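Local coordinates for putative esterase (Bacteroides intestinalis DSM 17393, PDB 5VOL), which acts as a ferulic acid esterase of carbohydrate esterase family 1, probably releasing ferulate from arabinoxylan, and binds calcium, at residues Asp15-Lys20 and Glu109-Thr114; Tyr48-Met53 and Gly143-Tyr148; Lys67-Arg72 and Gln263-Val268; Ile83-Asn88 and Thr114-Tyr119. All coordinates share one frame; numbering follows the deposited sequence.

In the fold
All four contacts tie helices to the large mixed sheet, or to each other, in an alpha/beta-hydrolase fold. Contacts 1 and 4 use successive turns of helix 108-123, share Thr114 and have centres about 7 Å apart. Contact 2, with its centre about 13 Å from that of contact 4, uses the next strand: Leu49 N bonds to Val85 O at 2.9 Å. Contact 3 pairs two helices on the other face of the sheet, where Met70 CG lies 3.6 Å from Ile84 CD1 of strand 83-87; its centre is about 26 Å from that of contact 1. Contact 2 adjoins the probable nucleophile elbow, whereas all four lie away from the calcium site.

Contact 1: residues Asp15-Lys20 and Glu109-Thr114; sequences DTLFSK and ETFFYT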
# COMPACT_ATOMS: atom_id res chain seq x y z
N ASP C 15 -6.06 15.11 30.45
CA ASP C 15 -6.00 16.02 31.59
C ASP C 15 -6.58 17.37 31.18
O ASP C 15 -7.12 17.52 30.07
CB ASP C 15 -4.56 16.16 32.08
CG ASP C 15 -4.47 16.42 33.58
OD1 ASP C 15 -5.43 16.97 34.16
OD2 ASP C 15 -3.44 16.07 34.18
N THR C 16 -6.48 18.36 32.07
CA THR C 16 -6.96 19.70 31.76
C THR C 16 -5.98 20.76 32.23
O THR C 16 -5.30 20.59 33.23
CB THR C 16 -8.34 20.00 32.40
OG1 THR C 16 -8.18 20.16 33.81
CG2 THR C 16 -9.32 18.89 32.14
N LEU C 17 -5.91 21.84 31.47
CA LEU C 17 -5.16 23.03 31.83
C LEU C 17 -6.13 24.20 31.96
O LEU C 17 -6.98 24.40 31.09
CB LEU C 17 -4.10 23.33 30.78
CG LEU C 17 -3.37 24.66 30.93
CD1 LEU C 17 -2.58 24.68 32.23
CD2 LEU C 17 -2.48 24.91 29.73
N PHE C 18 -6.03 24.99 33.03
CA PHE C 18 -6.89 26.17 33.10
C PHE C 18 -6.28 27.34 32.35
O PHE C 18 -5.15 27.72 32.61
CB PHE C 18 -7.18 26.59 34.54
CG PHE C 18 -8.05 27.81 34.62
CD1 PHE C 18 -9.42 27.70 34.43
CD2 PHE C 18 -7.50 29.07 34.81
CE1 PHE C 18 -10.24 28.83 34.48
CE2 PHE C 18 -8.31 30.20 34.86
CZ PHE C 18 -9.69 30.07 34.69
N SER C 19 -7.03 27.90 31.41
CA SER C 19 -6.54 29.03 30.62
C SER C 19 -7.06 30.37 31.16
O SER C 19 -8.28 30.57 31.22
CB SER C 19 -6.94 28.88 29.16
OG SER C 19 -6.70 30.06 28.42
N LYS C 20 -6.14 31.26 31.51
CA LYS C 20 -6.47 32.62 31.92
C LYS C 20 -6.87 33.44 30.70
O LYS C 20 -7.77 34.28 30.78
CB LYS C 20 -5.28 33.29 32.62
CG LYS C 20 -4.98 32.78 34.02
CD LYS C 20 -3.64 33.32 34.49
CE LYS C 20 -3.20 32.74 35.83
NZ LYS C 20 -3.93 33.36 36.98
N GLU C 109 -5.63 31.04 19.84
CA GLU C 109 -4.24 30.96 19.40
C GLU C 109 -3.31 31.50 20.49
O GLU C 109 -2.23 30.95 20.76
CB GLU C 109 -4.05 31.73 18.09
CG GLU C 109 -2.68 31.52 17.43
CD GLU C 109 -2.66 31.99 15.98
OE1 GLU C 109 -3.71 31.87 15.32
OE2 GLU C 109 -1.60 32.47 15.51
N THR C 110 -3.74 32.58 21.15
CA THR C 110 -2.94 33.15 22.21
C THR C 110 -2.84 32.15 23.35
O THR C 110 -1.79 32.00 23.97
CB THR C 110 -3.54 34.50 22.73
OG1 THR C 110 -3.50 35.47 21.68
CG2 THR C 110 -2.75 35.02 23.91
N PHE C 111 -3.94 31.44 23.62
CA PHE C 111 -3.92 30.36 24.60
C PHE C 111 -2.93 29.27 24.17
O PHE C 111 -2.15 28.76 24.98
CB PHE C 111 -5.32 29.75 24.77
CG PHE C 111 -5.30 28.29 25.16
CD1 PHE C 111 -4.93 27.90 26.43
CD2 PHE C 111 -5.65 27.31 24.24
CE1 PHE C 111 -4.90 26.56 26.79
CE2 PHE C 111 -5.65 25.98 24.58
CZ PHE C 111 -5.26 25.59 25.85
N PHE C 112 -2.97 28.91 22.89
CA PHE C 112 -2.14 27.82 22.38
C PHE C 112 -0.65 28.12 22.58
O PHE C 112 0.09 27.32 23.15
CB PHE C 112 -2.43 27.56 20.90
CG PHE C 112 -1.68 26.39 20.33
CD1 PHE C 112 -0.40 26.56 19.82
CD2 PHE C 112 -2.23 25.12 20.35
CE1 PHE C 112 0.32 25.47 19.30
CE2 PHE C 112 -1.53 24.02 19.84
CZ PHE C 112 -0.26 24.20 19.32
N TYR C 113 -0.23 29.30 22.13
CA TYR C 113 1.19 29.66 22.13
C TYR C 113 1.76 30.22 23.43
O TYR C 113 2.97 30.10 23.66
CB TYR C 113 1.47 30.67 21.02
CG TYR C 113 1.41 29.98 19.70
CD1 TYR C 113 2.47 29.18 19.28
CD2 TYR C 113 0.29 30.08 18.90
CE1 TYR C 113 2.41 28.50 18.07
CE2 TYR C 113 0.22 29.41 17.70
CZ TYR C 113 1.29 28.62 17.29
OH TYR C 113 1.21 27.96 16.09
N THR C 114 0.92 30.83 24.28
CA THR C 114 1.49 31.44 25.49
C THR C 114 1.17 30.63 26.73
O THR C 114 1.80 30.83 27.76
CB THR C 114 1.00 32.89 25.72
OG1 THR C 114 -0.39 32.87 26.05
CG2 THR C 114 1.21 33.75 24.47
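Ser19 and Leu17, near the end of an edge strand, meet the ring of Phe111 on helix 108-123. The closest approach is made by the serine hydroxyl, with Ser19 OG 3.4 Å from Phe111 CD1; Ser19 CB follows at 3.5 Å from that same carbon. Farther along the ring, Leu17 CD2 reaches Phe111 CE1 at 4.2 Å, the leucine branch and the aromatic side chain passing alongside, head to tail. A serine suits this spot because it is small enough to let the ring come close, while its hydroxyl is kept for polar partners: Glu115 OE1 and the backbone N of Leu22. Phe111 holds CG away from its own backbone N (chi1 150°), which carries the ring out from the helix toward the strand. An alanine here would be likely to leave a gap beneath Leu17 and Ser19 and deprive the strand end of its apolar cover on the helix. Behind the ring, the helix turn is reinforced by Thr114 OG1, bonded to Thr110 O at 2.7 Å; Thr114 N binds the same oxygen from the opposite face of its carbonyl plane. Farther out, Leu17 also touches Tyr119, about two turns beyond Phe111, Tyr108 meets Phe111 edge-to-face, and Leu17 pairs through its backbone with Arg26, so helix 108-123 packs against the hairpin formed by strands 11-19 and 24-32.

Contact 2: residues Tyr48-Met53 and Gly143-Tyr148; sequences YLLHGM and GGATNY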
# COMPACT_ATOMS: atom_id res chain seq x y z
N TYR C 48 1.71 18.15 17.42
CA TYR C 48 0.38 18.65 17.78
C TYR C 48 -0.61 18.11 16.75
O TYR C 48 -0.48 18.36 15.56
CB TYR C 48 0.38 20.18 17.87
CG TYR C 48 1.25 20.64 19.02
CD1 TYR C 48 0.74 20.69 20.31
CD2 TYR C 48 2.60 20.93 18.82
CE1 TYR C 48 1.54 21.06 21.38
CE2 TYR C 48 3.40 21.30 19.88
CZ TYR C 48 2.87 21.37 21.16
OH TYR C 48 3.67 21.72 22.22
N LEU C 49 -1.58 17.34 17.22
CA LEU C 49 -2.51 16.69 16.31
C LEU C 49 -3.95 17.16 16.59
O LEU C 49 -4.56 16.77 17.58
CB LEU C 49 -2.40 15.17 16.45
CG LEU C 49 -3.24 14.27 15.54
CD1 LEU C 49 -2.88 14.50 14.08
CD2 LEU C 49 -2.97 12.82 15.91
N LEU C 50 -4.48 17.97 15.68
CA LEU C 50 -5.71 18.73 15.94
C LEU C 50 -6.98 18.06 15.40
O LEU C 50 -6.97 17.47 14.30
CB LEU C 50 -5.57 20.14 15.33
CG LEU C 50 -4.30 20.92 15.66
CD1 LEU C 50 -4.34 22.32 15.04
CD2 LEU C 50 -4.05 21.02 17.18
N HIS C 51 -8.07 18.17 16.16
CA HIS C 51 -9.35 17.58 15.75
C HIS C 51 -10.17 18.51 14.87
O HIS C 51 -9.80 19.66 14.66
CB HIS C 51 -10.19 17.17 16.97
CG HIS C 51 -10.63 18.32 17.82
ND1 HIS C 51 -11.57 19.24 17.41
CD2 HIS C 51 -10.26 18.70 19.07
CE1 HIS C 51 -11.76 20.14 18.36
NE2 HIS C 51 -10.98 19.83 19.38
N GLY C 52 -11.28 17.99 14.36
CA GLY C 52 -12.13 18.74 13.45
C GLY C 52 -13.26 19.46 14.17
O GLY C 52 -13.41 19.34 15.38
N MET C 53 -14.06 20.20 13.41
CA MET C 53 -15.24 20.87 13.97
C MET C 53 -16.21 19.86 14.59
O MET C 53 -16.29 18.72 14.12
CB MET C 53 -15.94 21.70 12.89
CG MET C 53 -16.97 22.70 13.43
SD MET C 53 -17.68 23.69 12.09
CE MET C 53 -18.78 22.49 11.34
N GLY C 143 -6.91 23.03 8.71
CA GLY C 143 -6.73 24.44 8.41
C GLY C 143 -5.95 25.12 9.52
O GLY C 143 -5.09 25.95 9.26
N GLY C 144 -6.26 24.76 10.76
CA GLY C 144 -5.52 25.26 11.90
C GLY C 144 -4.04 24.94 11.80
O GLY C 144 -3.17 25.79 12.00
N ALA C 145 -3.74 23.68 11.48
CA ALA C 145 -2.36 23.23 11.36
C ALA C 145 -1.63 24.02 10.28
O ALA C 145 -0.53 24.50 10.48
CB ALA C 145 -2.34 21.72 11.06
N THR C 146 -2.26 24.16 9.13
CA THR C 146 -1.65 24.82 7.99
C THR C 146 -1.38 26.30 8.26
O THR C 146 -0.28 26.78 8.01
CB THR C 146 -2.54 24.65 6.74
OG1 THR C 146 -2.64 23.26 6.40
CG2 THR C 146 -1.97 25.40 5.56
N ASN C 147 -2.37 27.02 8.78
CA ASN C 147 -2.19 28.46 9.01
C ASN C 147 -1.23 28.73 10.17
O ASN C 147 -0.49 29.71 10.13
CB ASN C 147 -3.55 29.16 9.24
CG ASN C 147 -3.46 30.68 9.10
OD1 ASN C 147 -3.91 31.41 9.98
ND2 ASN C 147 -2.86 31.17 8.00
N TYR C 148 -1.20 27.86 11.17
CA TYR C 148 -0.19 27.96 12.22
C TYR C 148 1.20 27.83 11.62
O TYR C 148 2.14 28.56 11.99
CB TYR C 148 -0.37 26.87 13.28
CG TYR C 148 -1.38 27.14 14.39
CD1 TYR C 148 -2.29 28.19 14.31
CD2 TYR C 148 -1.40 26.33 15.52
CE1 TYR C 148 -3.22 28.42 15.37
CE2 TYR C 148 -2.30 26.55 16.56
CZ TYR C 148 -3.20 27.59 16.48
OH TYR C 148 -4.09 27.75 17.53
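Leu50, the last residue of strand 46-50, touches the backbone of Gly144 and Ala145 in helix 140-151, and more loosely the Ala145 methyl, through a single methyl. The apolar contact comes first. Leu50 CD1 lies 3.9 Å from Ala145 N and 4.2 Å from Gly144 C, with Ala145 CB at a looser 4.5 Å, so the methyl rests on the peptide unit joining the two helical residues. Leu50 sets CG anti to its carbonyl carbon (chi1 -50°), and the extended second torsion sends CD1 on to the helix. Small residues are needed opposite: a side chain on Gly144 would place its first carbon tightly, only 3.5 Å from Leu50 CD1, whereas alanine next door can fit a methyl beside the leucine.

Polar bonds hold the strand end and the loop after it. In that loop, His51 ND1 donates to Gly52 O at 2.7 Å, nearly within its ring plane and fairly straight at 157°, while His51 NE2 is met by the backbone N of Ala89. Leu50 O is taken by Trp60 NE1, and Leu50 also forms backbone bonds with Ala136 and Leu138 of the adjoining strand.

Strand 133-138 leads into helix 140-151 through a turn whose sequence and geometry are consistent with a nucleophile elbow bearing Ser139, and Leu50 touches it. The His-Gly pair after the strand recalls the motif that precedes the oxyanion hole in many alpha/beta hydrolases.

Contact 3: residues Lys67-Arg72 and Gln263-Val268; sequences KDVMDR and QCLPFV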
# COMPACT_ATOMS: atom_id res chain seq x y z
N LYS C 67 -2.59 5.51 19.71
CA LYS C 67 -1.69 4.64 20.47
C LYS C 67 -1.30 3.38 19.68
O LYS C 67 -0.14 2.99 19.63
CB LYS C 67 -2.31 4.24 21.81
CG LYS C 67 -1.58 3.06 22.48
CD LYS C 67 -1.98 2.89 23.94
CE LYS C 67 -1.69 1.48 24.45
NZ LYS C 67 -0.24 1.10 24.38
N ASP C 68 -2.29 2.73 19.06
CA ASP C 68 -2.05 1.48 18.35
C ASP C 68 -1.20 1.69 17.11
O ASP C 68 -0.37 0.84 16.78
CB ASP C 68 -3.38 0.81 17.97
CG ASP C 68 -4.16 0.36 19.18
OD1 ASP C 68 -3.51 0.15 20.23
OD2 ASP C 68 -5.40 0.21 19.09
N VAL C 69 -1.43 2.79 16.40
CA VAL C 69 -0.63 3.09 15.22
C VAL C 69 0.81 3.41 15.63
O VAL C 69 1.75 2.90 15.01
CB VAL C 69 -1.22 4.27 14.42
CG1 VAL C 69 -0.30 4.62 13.24
CG2 VAL C 69 -2.62 3.93 13.91
N MET C 70 1.00 4.22 16.67
CA MET C 70 2.35 4.50 17.15
C MET C 70 3.07 3.24 17.63
O MET C 70 4.26 3.07 17.35
CB MET C 70 2.33 5.54 18.28
CG MET C 70 2.30 6.98 17.79
SD MET C 70 3.82 7.48 16.95
CE MET C 70 4.96 7.58 18.34
N ASP C 71 2.39 2.37 18.36
CA ASP C 71 3.02 1.15 18.86
C ASP C 71 3.55 0.29 17.70
O ASP C 71 4.65 -0.25 17.78
CB ASP C 71 2.06 0.34 19.71
CG ASP C 71 1.81 0.97 21.08
OD1 ASP C 71 2.58 1.86 21.48
OD2 ASP C 71 0.83 0.55 21.74
N ARG C 72 2.77 0.20 16.62
CA ARG C 72 3.21 -0.44 15.38
C ARG C 72 4.42 0.28 14.75
O ARG C 72 5.46 -0.34 14.49
CB ARG C 72 2.04 -0.51 14.38
CG ARG C 72 2.44 -0.97 12.98
CD ARG C 72 2.50 -2.50 12.89
NE ARG C 72 1.19 -3.14 12.77
CZ ARG C 72 0.56 -3.78 13.75
NH1 ARG C 72 -0.62 -4.34 13.53
NH2 ARG C 72 1.12 -3.88 14.95
N GLN C 263 0.85 7.68 7.04
CA GLN C 263 1.74 8.51 6.23
C GLN C 263 2.31 9.68 7.05
O GLN C 263 3.49 10.06 6.90
CB GLN C 263 1.01 9.04 5.00
CG GLN C 263 0.78 7.94 3.97
CD GLN C 263 -0.48 8.13 3.15
OE1 GLN C 263 -1.00 7.16 2.57
NE2 GLN C 263 -0.99 9.37 3.07
N CYS C 264 1.46 10.23 7.91
CA CYS C 264 1.83 11.41 8.72
C CYS C 264 2.95 11.13 9.71
O CYS C 264 3.90 11.89 9.79
CB CYS C 264 0.60 11.93 9.47
SG CYS C 264 0.94 13.36 10.53
N LEU C 265 2.83 10.06 10.48
CA LEU C 265 3.81 9.81 11.52
C LEU C 265 5.22 9.51 10.98
O LEU C 265 6.21 10.07 11.48
CB LEU C 265 3.32 8.69 12.43
CG LEU C 265 2.04 9.10 13.20
CD1 LEU C 265 1.47 7.92 13.97
CD2 LEU C 265 2.34 10.30 14.14
N PRO C 266 5.32 8.68 9.93
CA PRO C 266 6.66 8.53 9.33
C PRO C 266 7.18 9.81 8.68
O PRO C 266 8.38 10.06 8.69
CB PRO C 266 6.47 7.42 8.27
CG PRO C 266 5.32 6.59 8.80
CD PRO C 266 4.38 7.64 9.46
N PHE C 267 6.28 10.61 8.11
CA PHE C 267 6.63 11.87 7.48
C PHE C 267 7.29 12.84 8.46
O PHE C 267 8.39 13.32 8.20
CB PHE C 267 5.40 12.51 6.85
CG PHE C 267 5.58 13.96 6.47
CD1 PHE C 267 6.39 14.33 5.40
CD2 PHE C 267 4.90 14.96 7.16
CE1 PHE C 267 6.55 15.67 5.04
CE2 PHE C 267 5.04 16.31 6.81
CZ PHE C 267 5.87 16.66 5.75
N VAL C 268 6.64 13.15 9.58
CA VAL C 268 7.25 14.10 10.52
C VAL C 268 8.53 13.50 11.11
O VAL C 268 9.50 14.22 11.39
CB VAL C 268 6.28 14.53 11.65
CG1 VAL C 268 5.04 15.17 11.04
CG2 VAL C 268 5.87 13.35 12.50
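Leu265 of helix 254-271 packs on Val69 and Met70 of helix 66-76, a pair of helices on one face of the central sheet of the alpha/beta-hydrolase fold. Along the leucine, the contacts tighten toward the tip. CB is still 4.7 Å from Met70 SD. CG lies beside the backbone N rather than beyond it (chi1 -65°), which aims the branches at the facing helix. CD1 then fits between two residues of that helix, 3.8 Å from Val69 CG1 and 3.8 Å from Met70 SD, with Met70 CG just behind. The other branch turns to the sheet, where Leu265 CD2 comes within 4.1 Å of Ile84 CD1. A branched leucine thus suits its place, one methyl serving the neighbouring helix and the other the strand beneath.

Each partner is shaped for this. Val69, beta-branched and compact, offers one methyl without crowding. Met70 folds back on itself at its second and third torsions, near -67° and -72°, and its chain crosses the leucine at about a right angle; Met82 fills in next to both. Pro266, which has no N-H to give, comes where the second helix is kinked.

The outer face of helix 66-76 meets another copy of the protein: Arg72 pairs with Asp253 of the second subunit, and Asp68 with Arg63 of that subunit. Within the helix, one turn apart, Lys67 NZ bridges to the syn lone pair of Asp71 OD2 at 2.9 Å.

Contact 4: residues Ile83-Asn88 and Thr114-Tyr119; sequences IIVTPN and TEFLPY
Strand 83-87, inside the alpha/beta-hydrolase sheet, takes the ring of Phe116 from helix 108-123 between the side chains of Val85 and Pro87. Pro87 lies over one face of the ring: its CB is 3.9 Å from the centroid of the Phe116 ring, 26° off the normal, in a CH-pi contact displaced toward the rim. Phe116 CZ also receives Val85 CG2 at 3.6 Å, this time at the ring edge. Proline is apt here, because its CH groups form a flat patch for an aromatic face. Val85 puts CG1 between its backbone N and carbonyl carbon (chi1 62°), leaving CG2 to meet the incoming ring end-on. A serine in place of Phe116 would probably take from Pro87 the ring that lies against its CB and leave a gap between strand and helix that the short side chain could not fill. Leu50 of strand 46-50 also touches Pro87, Tyr48 touches Val85, and Leu117, next to Phe116, packs on Tyr48. Strand 83-87, helix 108-123 and parallel strand 133-138 follow one another as a beta-alpha-beta crossover passing over strand 46-50, the connection on which the alpha/beta-hydrolase fold is built.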
# COMPACT_ATOMS: atom_id res chain seq x y z
N ILE C 83 6.02 12.79 21.61
CA ILE C 83 4.82 13.23 22.32
C ILE C 83 3.78 13.63 21.27
O ILE C 83 4.10 14.35 20.32
CB ILE C 83 5.11 14.44 23.27
CG1 ILE C 83 6.27 14.11 24.22
CG2 ILE C 83 3.86 14.85 24.04
CD1 ILE C 83 6.01 12.95 25.16
N ILE C 84 2.55 13.14 21.42
CA ILE C 84 1.48 13.56 20.53
C ILE C 84 0.36 14.16 21.39
O ILE C 84 -0.06 13.57 22.38
CB ILE C 84 0.94 12.40 19.67
CG1 ILE C 84 2.08 11.71 18.92
CG2 ILE C 84 -0.06 12.91 18.63
CD1 ILE C 84 1.62 10.45 18.22
N VAL C 85 -0.12 15.34 21.02
CA VAL C 85 -1.12 15.98 21.88
C VAL C 85 -2.23 16.66 21.08
O VAL C 85 -1.99 17.29 20.05
CB VAL C 85 -0.46 17.01 22.82
CG1 VAL C 85 0.19 18.08 22.01
CG2 VAL C 85 -1.48 17.62 23.81
N THR C 86 -3.45 16.51 21.59
CA THR C 86 -4.64 17.08 20.99
C THR C 86 -5.35 17.93 22.05
O THR C 86 -5.84 17.39 23.04
CB THR C 86 -5.60 15.99 20.48
OG1 THR C 86 -4.92 15.14 19.53
CG2 THR C 86 -6.86 16.62 19.84
N PRO C 87 -5.36 19.26 21.87
CA PRO C 87 -6.10 20.11 22.82
C PRO C 87 -7.59 20.17 22.46
O PRO C 87 -7.92 19.95 21.30
CB PRO C 87 -5.44 21.48 22.65
CG PRO C 87 -5.01 21.51 21.18
CD PRO C 87 -4.71 20.05 20.81
N ASN C 88 -8.47 20.46 23.42
CA ASN C 88 -9.87 20.64 23.06
C ASN C 88 -10.06 22.00 22.41
O ASN C 88 -9.78 23.04 23.02
CB ASN C 88 -10.81 20.52 24.27
CG ASN C 88 -12.29 20.53 23.87
OD1 ASN C 88 -12.64 20.16 22.75
ND2 ASN C 88 -13.16 20.96 24.78
N THR C 114 0.92 30.83 24.28
CA THR C 114 1.49 31.44 25.49
C THR C 114 1.17 30.63 26.73
O THR C 114 1.80 30.83 27.76
CB THR C 114 1.00 32.89 25.72
OG1 THR C 114 -0.39 32.87 26.05
CG2 THR C 114 1.21 33.75 24.47
N GLU C 115 0.20 29.73 26.64
CA GLU C 115 -0.18 28.91 27.80
C GLU C 115 -0.04 27.40 27.54
O GLU C 115 0.62 26.67 28.29
CB GLU C 115 -1.61 29.21 28.23
CG GLU C 115 -1.85 30.61 28.79
CD GLU C 115 -3.29 30.82 29.23
OE1 GLU C 115 -4.21 30.46 28.47
OE2 GLU C 115 -3.51 31.34 30.35
N PHE C 116 -0.68 26.92 26.48
CA PHE C 116 -0.75 25.47 26.24
C PHE C 116 0.62 24.90 25.88
O PHE C 116 1.09 23.98 26.53
CB PHE C 116 -1.76 25.14 25.14
CG PHE C 116 -2.02 23.66 24.97
CD1 PHE C 116 -2.63 22.94 25.97
CD2 PHE C 116 -1.65 23.00 23.80
CE1 PHE C 116 -2.88 21.58 25.82
CE2 PHE C 116 -1.89 21.64 23.64
CZ PHE C 116 -2.51 20.92 24.65
N LEU C 117 1.25 25.45 24.85
CA LEU C 117 2.51 24.89 24.35
C LEU C 117 3.62 24.89 25.43
O LEU C 117 4.26 23.87 25.64
CB LEU C 117 2.96 25.66 23.10
CG LEU C 117 4.14 25.09 22.32
CD1 LEU C 117 3.97 25.35 20.84
CD2 LEU C 117 5.45 25.72 22.82
N PRO C 118 3.83 26.02 26.14
CA PRO C 118 4.86 25.97 27.19
C PRO C 118 4.56 24.95 28.29
O PRO C 118 5.48 24.28 28.75
CB PRO C 118 4.85 27.40 27.74
CG PRO C 118 4.41 28.23 26.60
CD PRO C 118 3.37 27.39 25.87
N TYR C 119 3.31 24.84 28.70
CA TYR C 119 2.93 23.91 29.75
C TYR C 119 3.14 22.45 29.32
O TYR C 119 3.66 21.64 30.09
CB TYR C 119 1.47 24.13 30.14
CG TYR C 119 0.79 22.97 30.85
CD1 TYR C 119 0.09 22.03 30.14
CD2 TYR C 119 0.83 22.84 32.24
CE1 TYR C 119 -0.55 20.98 30.76
CE2 TYR C 119 0.17 21.78 32.88
CZ TYR C 119 -0.51 20.85 32.12
OH TYR C 119 -1.17 19.78 32.69